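Benzoylformate decarboxylase (Mycobacterium smegmatis, PDB 4Q9D) belongs to the thiamine pyrophosphate-dependent enzymes and forms a four-chain assembly whose three-domain subunit carries a bound magnesium ion. Local coordinates at residues 343-348 with 386-391; 351-356 with 526-531. All coordinates share one frame; numbering follows the deposited sequence.

Interaction 1: 343-348 with 386-391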
# COMPACT_ATOMS: atom_id res chain seq x y z
N ARG B 343 -47.94 8.36 4.40
CA ARG B 343 -47.19 9.38 3.68
C ARG B 343 -47.94 10.71 3.69
O ARG B 343 -49.12 10.79 3.34
CB ARG B 343 -46.94 8.95 2.23
CG ARG B 343 -45.97 7.80 2.11
CD ARG B 343 -46.05 7.13 0.74
NE ARG B 343 -45.06 6.06 0.62
CZ ARG B 343 -45.24 4.82 1.06
NH1 ARG B 343 -46.38 4.49 1.65
NH2 ARG B 343 -44.29 3.90 0.90
N GLN B 344 -47.25 11.76 4.11
CA GLN B 344 -47.84 13.07 4.09
C GLN B 344 -47.93 13.55 2.64
O GLN B 344 -47.08 14.30 2.19
CB GLN B 344 -47.01 14.02 4.94
CG GLN B 344 -46.95 13.60 6.42
CD GLN B 344 -48.32 13.56 7.08
OE1 GLN B 344 -49.05 14.55 7.08
NE2 GLN B 344 -48.69 12.40 7.65
N ARG B 345 -48.94 13.08 1.92
CA ARG B 345 -49.16 13.53 0.54
C ARG B 345 -50.07 14.76 0.54
O ARG B 345 -51.09 14.80 1.24
CB ARG B 345 -49.81 12.46 -0.34
CG ARG B 345 -49.05 11.18 -0.51
CD ARG B 345 -49.77 10.21 -1.44
NE ARG B 345 -48.80 9.34 -2.13
CZ ARG B 345 -48.76 8.00 -2.05
NH1 ARG B 345 -49.65 7.33 -1.31
NH2 ARG B 345 -47.81 7.33 -2.72
N HIS B 346 -49.70 15.75 -0.25
CA HIS B 346 -50.60 16.81 -0.65
C HIS B 346 -50.15 17.22 -2.05
O HIS B 346 -48.96 17.18 -2.36
CB HIS B 346 -50.52 17.98 0.34
CG HIS B 346 -49.31 18.84 0.15
ND1 HIS B 346 -49.31 19.94 -0.68
CD2 HIS B 346 -48.06 18.76 0.67
CE1 HIS B 346 -48.11 20.51 -0.66
NE2 HIS B 346 -47.34 19.81 0.16
N SER B 347 -51.10 17.61 -2.89
CA SER B 347 -50.82 17.83 -4.29
C SER B 347 -50.48 19.28 -4.64
O SER B 347 -51.14 20.20 -4.17
CB SER B 347 -52.00 17.40 -5.13
OG SER B 347 -51.76 17.77 -6.46
N ASP B 348 -49.45 19.47 -5.46
CA ASP B 348 -49.15 20.79 -6.02
C ASP B 348 -49.41 20.81 -7.52
O ASP B 348 -48.84 21.62 -8.25
CB ASP B 348 -47.69 21.17 -5.77
CG ASP B 348 -47.43 21.51 -4.32
OD1 ASP B 348 -48.31 22.13 -3.70
OD2 ASP B 348 -46.33 21.17 -3.81
N PHE B 386 -39.89 9.16 -1.84
CA PHE B 386 -40.55 8.32 -0.85
C PHE B 386 -42.08 8.51 -0.88
O PHE B 386 -42.85 7.53 -0.87
CB PHE B 386 -39.97 8.63 0.55
CG PHE B 386 -40.73 7.99 1.68
CD1 PHE B 386 -40.61 6.63 1.94
CD2 PHE B 386 -41.58 8.75 2.48
CE1 PHE B 386 -41.31 6.03 2.98
CE2 PHE B 386 -42.29 8.16 3.53
CZ PHE B 386 -42.15 6.79 3.77
N THR B 387 -42.51 9.76 -0.94
CA THR B 387 -43.94 10.08 -0.91
C THR B 387 -44.67 9.58 -2.14
O THR B 387 -45.73 8.99 -2.02
CB THR B 387 -44.15 11.58 -0.82
OG1 THR B 387 -43.53 12.04 0.39
CG2 THR B 387 -45.65 11.93 -0.80
N TRP B 388 -44.09 9.79 -3.31
CA TRP B 388 -44.82 9.55 -4.55
C TRP B 388 -44.40 8.32 -5.37
O TRP B 388 -45.17 7.87 -6.21
CB TRP B 388 -44.75 10.79 -5.44
CG TRP B 388 -45.50 11.97 -4.86
CD1 TRP B 388 -44.96 13.12 -4.34
CD2 TRP B 388 -46.92 12.11 -4.75
NE1 TRP B 388 -45.98 13.97 -3.92
CE2 TRP B 388 -47.19 13.36 -4.16
CE3 TRP B 388 -48.01 11.28 -5.10
CZ2 TRP B 388 -48.49 13.82 -3.90
CZ3 TRP B 388 -49.30 11.73 -4.84
CH2 TRP B 388 -49.53 12.99 -4.25
N LEU B 389 -43.19 7.80 -5.18
CA LEU B 389 -42.76 6.69 -6.02
C LEU B 389 -42.32 5.49 -5.21
O LEU B 389 -41.13 5.12 -5.24
CB LEU B 389 -41.63 7.10 -6.97
CG LEU B 389 -41.83 8.29 -7.90
CD1 LEU B 389 -40.57 8.45 -8.80
CD2 LEU B 389 -43.06 8.10 -8.77
N PRO B 390 -43.27 4.86 -4.49
CA PRO B 390 -42.86 3.68 -3.71
C PRO B 390 -42.37 2.59 -4.64
O PRO B 390 -42.88 2.43 -5.76
CB PRO B 390 -44.16 3.23 -3.02
CG PRO B 390 -45.29 3.86 -3.86
CD PRO B 390 -44.71 5.17 -4.36
N THR B 391 -41.38 1.84 -4.18
CA THR B 391 -40.87 0.72 -4.95
C THR B 391 -41.71 -0.51 -4.61
O THR B 391 -41.79 -0.90 -3.44
CB THR B 391 -39.42 0.44 -4.57
OG1 THR B 391 -38.66 1.62 -4.80
CG2 THR B 391 -38.85 -0.72 -5.38
O HOH W 1 -42.14 5.01 -0.49
O HOH W 2 -44.48 11.28 2.99

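Interaction 2: 351-356 with 526-531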
# COMPACT_ATOMS: atom_id res chain seq x y z
N SER B 351 -49.34 23.23 -11.71
CA SER B 351 -48.36 24.22 -11.31
C SER B 351 -47.58 24.65 -12.55
O SER B 351 -47.41 23.87 -13.49
CB SER B 351 -47.45 23.61 -10.23
OG SER B 351 -46.56 24.57 -9.72
N THR B 352 -47.13 25.91 -12.58
CA THR B 352 -46.26 26.32 -13.66
C THR B 352 -44.81 26.33 -13.18
O THR B 352 -44.54 26.41 -11.98
CB THR B 352 -46.60 27.73 -14.22
OG1 THR B 352 -46.53 28.67 -13.15
CG2 THR B 352 -47.97 27.77 -14.87
N ALA B 353 -43.88 26.24 -14.12
CA ALA B 353 -42.46 26.25 -13.77
C ALA B 353 -42.09 27.65 -13.34
O ALA B 353 -42.58 28.61 -13.91
CB ALA B 353 -41.63 25.82 -14.96
N PRO B 354 -41.22 27.77 -12.33
CA PRO B 354 -40.58 26.66 -11.63
C PRO B 354 -41.51 26.09 -10.58
O PRO B 354 -42.20 26.83 -9.88
CB PRO B 354 -39.36 27.31 -10.97
CG PRO B 354 -39.80 28.69 -10.71
CD PRO B 354 -40.68 29.07 -11.89
N MET B 355 -41.52 24.77 -10.47
CA MET B 355 -42.45 24.08 -9.57
C MET B 355 -41.73 23.43 -8.40
O MET B 355 -40.49 23.36 -8.36
CB MET B 355 -43.23 23.05 -10.37
CG MET B 355 -42.36 22.01 -10.99
SD MET B 355 -43.27 20.99 -12.17
CE MET B 355 -43.25 22.05 -13.61
N THR B 356 -42.51 22.99 -7.41
CA THR B 356 -41.96 22.26 -6.28
C THR B 356 -41.50 20.87 -6.75
O THR B 356 -42.04 20.31 -7.70
CB THR B 356 -43.03 22.09 -5.19
OG1 THR B 356 -44.13 21.35 -5.72
CG2 THR B 356 -43.52 23.44 -4.68
N VAL B 526 -35.83 18.62 -18.79
CA VAL B 526 -35.30 19.55 -17.82
C VAL B 526 -36.48 20.29 -17.17
O VAL B 526 -37.25 20.96 -17.86
CB VAL B 526 -34.30 20.52 -18.50
CG1 VAL B 526 -33.64 21.39 -17.45
CG2 VAL B 526 -33.21 19.70 -19.28
N VAL B 527 -36.63 20.14 -15.85
CA VAL B 527 -37.76 20.67 -15.13
C VAL B 527 -37.31 21.76 -14.14
O VAL B 527 -36.66 21.47 -13.14
CB VAL B 527 -38.50 19.57 -14.36
CG1 VAL B 527 -39.75 20.16 -13.67
CG2 VAL B 527 -38.91 18.41 -15.31
N PRO B 528 -37.64 23.02 -14.43
CA PRO B 528 -37.21 24.05 -13.48
C PRO B 528 -37.94 23.90 -12.15
O PRO B 528 -39.16 23.80 -12.13
CB PRO B 528 -37.59 25.37 -14.18
CG PRO B 528 -37.79 25.00 -15.64
CD PRO B 528 -38.28 23.57 -15.64
N THR B 529 -37.21 23.85 -11.05
CA THR B 529 -37.85 23.60 -9.77
C THR B 529 -37.36 24.64 -8.77
O THR B 529 -36.40 25.37 -9.04
CB THR B 529 -37.51 22.20 -9.22
OG1 THR B 529 -36.10 22.12 -9.03
CG2 THR B 529 -37.95 21.09 -10.20
N LEU B 530 -38.00 24.70 -7.61
CA LEU B 530 -37.63 25.68 -6.59
C LEU B 530 -36.47 25.21 -5.73
O LEU B 530 -36.39 24.02 -5.40
CB LEU B 530 -38.83 25.98 -5.69
CG LEU B 530 -40.08 26.42 -6.47
CD1 LEU B 530 -41.31 26.26 -5.58
CD2 LEU B 530 -39.96 27.84 -6.96
N PRO B 531 -35.58 26.14 -5.34
CA PRO B 531 -34.40 25.96 -4.47
C PRO B 531 -34.71 25.42 -3.06
O PRO B 531 -35.88 25.36 -2.68
CB PRO B 531 -33.83 27.37 -4.36
CG PRO B 531 -34.28 28.06 -5.61
CD PRO B 531 -35.65 27.52 -5.88

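Interaction 1: 343-348 with 386-391
The C-terminal end of helix 382-388 is where R343 and R345, on the loop that leads to helix 357-367, meet F386, T387 and W388. R343 gives its NE hydrogen to the carbonyl of F386 (NE to O 3.0 Å, 154° at the hydrogen), and this oxygen lies in the guanidinium plane. Water 1 closes a ring beside that bond, accepting from NH2 of R343 and donating to the same F386 O at 2.6 Å; NH2 also reaches the backbone oxygen of E244. The F386 ring, with CG anti to the backbone N (chi1 170°), lies over one guanidinium face in a cation-pi contact, CZ of R343 standing 4.9 Å from the ring centroid, with the two planes 27° apart. R345 crosses the W388 indole: its CD makes a CH-pi contact over the six-membered ring, 4.1 Å from the centroid, while its NH2 comes within 2.8 Å of T387 O. On that same indole face, toward the rim, sits CG2 of T387, 3.5 Å from CG of R345. T387 OG1, hydrogen-bonded to L383 O, also accepts from water 2, which takes a weak bond from Q344 N. Two cationic groups thus gather beside the carbonyls of F386 and T387 in the last helical turn, where the helix dipole would probably favour them, while F386 offers a ring face to the charge of R343 and W388 one to CD of R345.

Interaction 2: 351-356 with 526-531
M355 and T529 pair in a single beta bridge, their CA atoms 4.6 Å apart, while the touching parts of 351-356 and 526-531 run 58° from each other. M355 supplies both of its backbone polar groups: its N donates to P528 O at 3.0 Å (158° at the hydrogen), and its O accepts from L530 N at 2.9 Å, a more bent bond. Each acceptor also takes a CA-H...O contact, P528 O from P354 CA and M355 O from T529 CA, the latter at 3.0 Å, so two oxygens each meet an N-H and a C-H of the facing segment. P354 follows a cis peptide bond, and its CB lies near P528 CB; A353 CB rests against CG and CD of the P528 ring. Strand 523-528 belongs to the six-stranded parallel sheet of the C-terminal thiamine pyrophosphate-binding domain, and the bridge sits where this strand runs out, tying the chain just beyond it to the loop entering helix 357-367. CB of M355 points away from 526-531, but with CG between the backbone N and the carbonyl carbon (chi1 61°) and a bend at chi3 the chain comes back to V527; the two side chains cross at about a right angle, SD 3.9 Å from CG1 of V527. V360 of helix 357-367 touches both M355 and V527, and L509 of helix 506-518 also packs on V527. L530 spreads its two methyls over 351-356, CD2 lying 3.8 Å from CG of P354 and CD1 3.7 Å from CG2 of T356. T356 is the N-cap of helix 357-367, its OG1 hydrogen-bonded to A359 N. T529 places its side chain about 6 Å from the magnesium ion and touches N461, one of the metal's ligands.

Interactions 1 and 2 have centres about 17 Å apart on the same side of the chain's centre. Their segments alternate along the sequence, in the order 343-348, 351-356, 386-391 and 526-531. The first two belong to one loop, between helices 318-328 and 357-367, and a probable hydrogen bond between D348 OD2 and T356 OG1 (2.9 Å) joins the two contacts directly. Interaction 1 lies at the surface, interaction 2 is partly buried, and helix 357-367 packs against both. A single loop thus joins the surface end of helix 382-388 to the end of sheet strand 523-528 in the C-terminal domain, whose magnesium site of D434, N461 and E463 lies near T529.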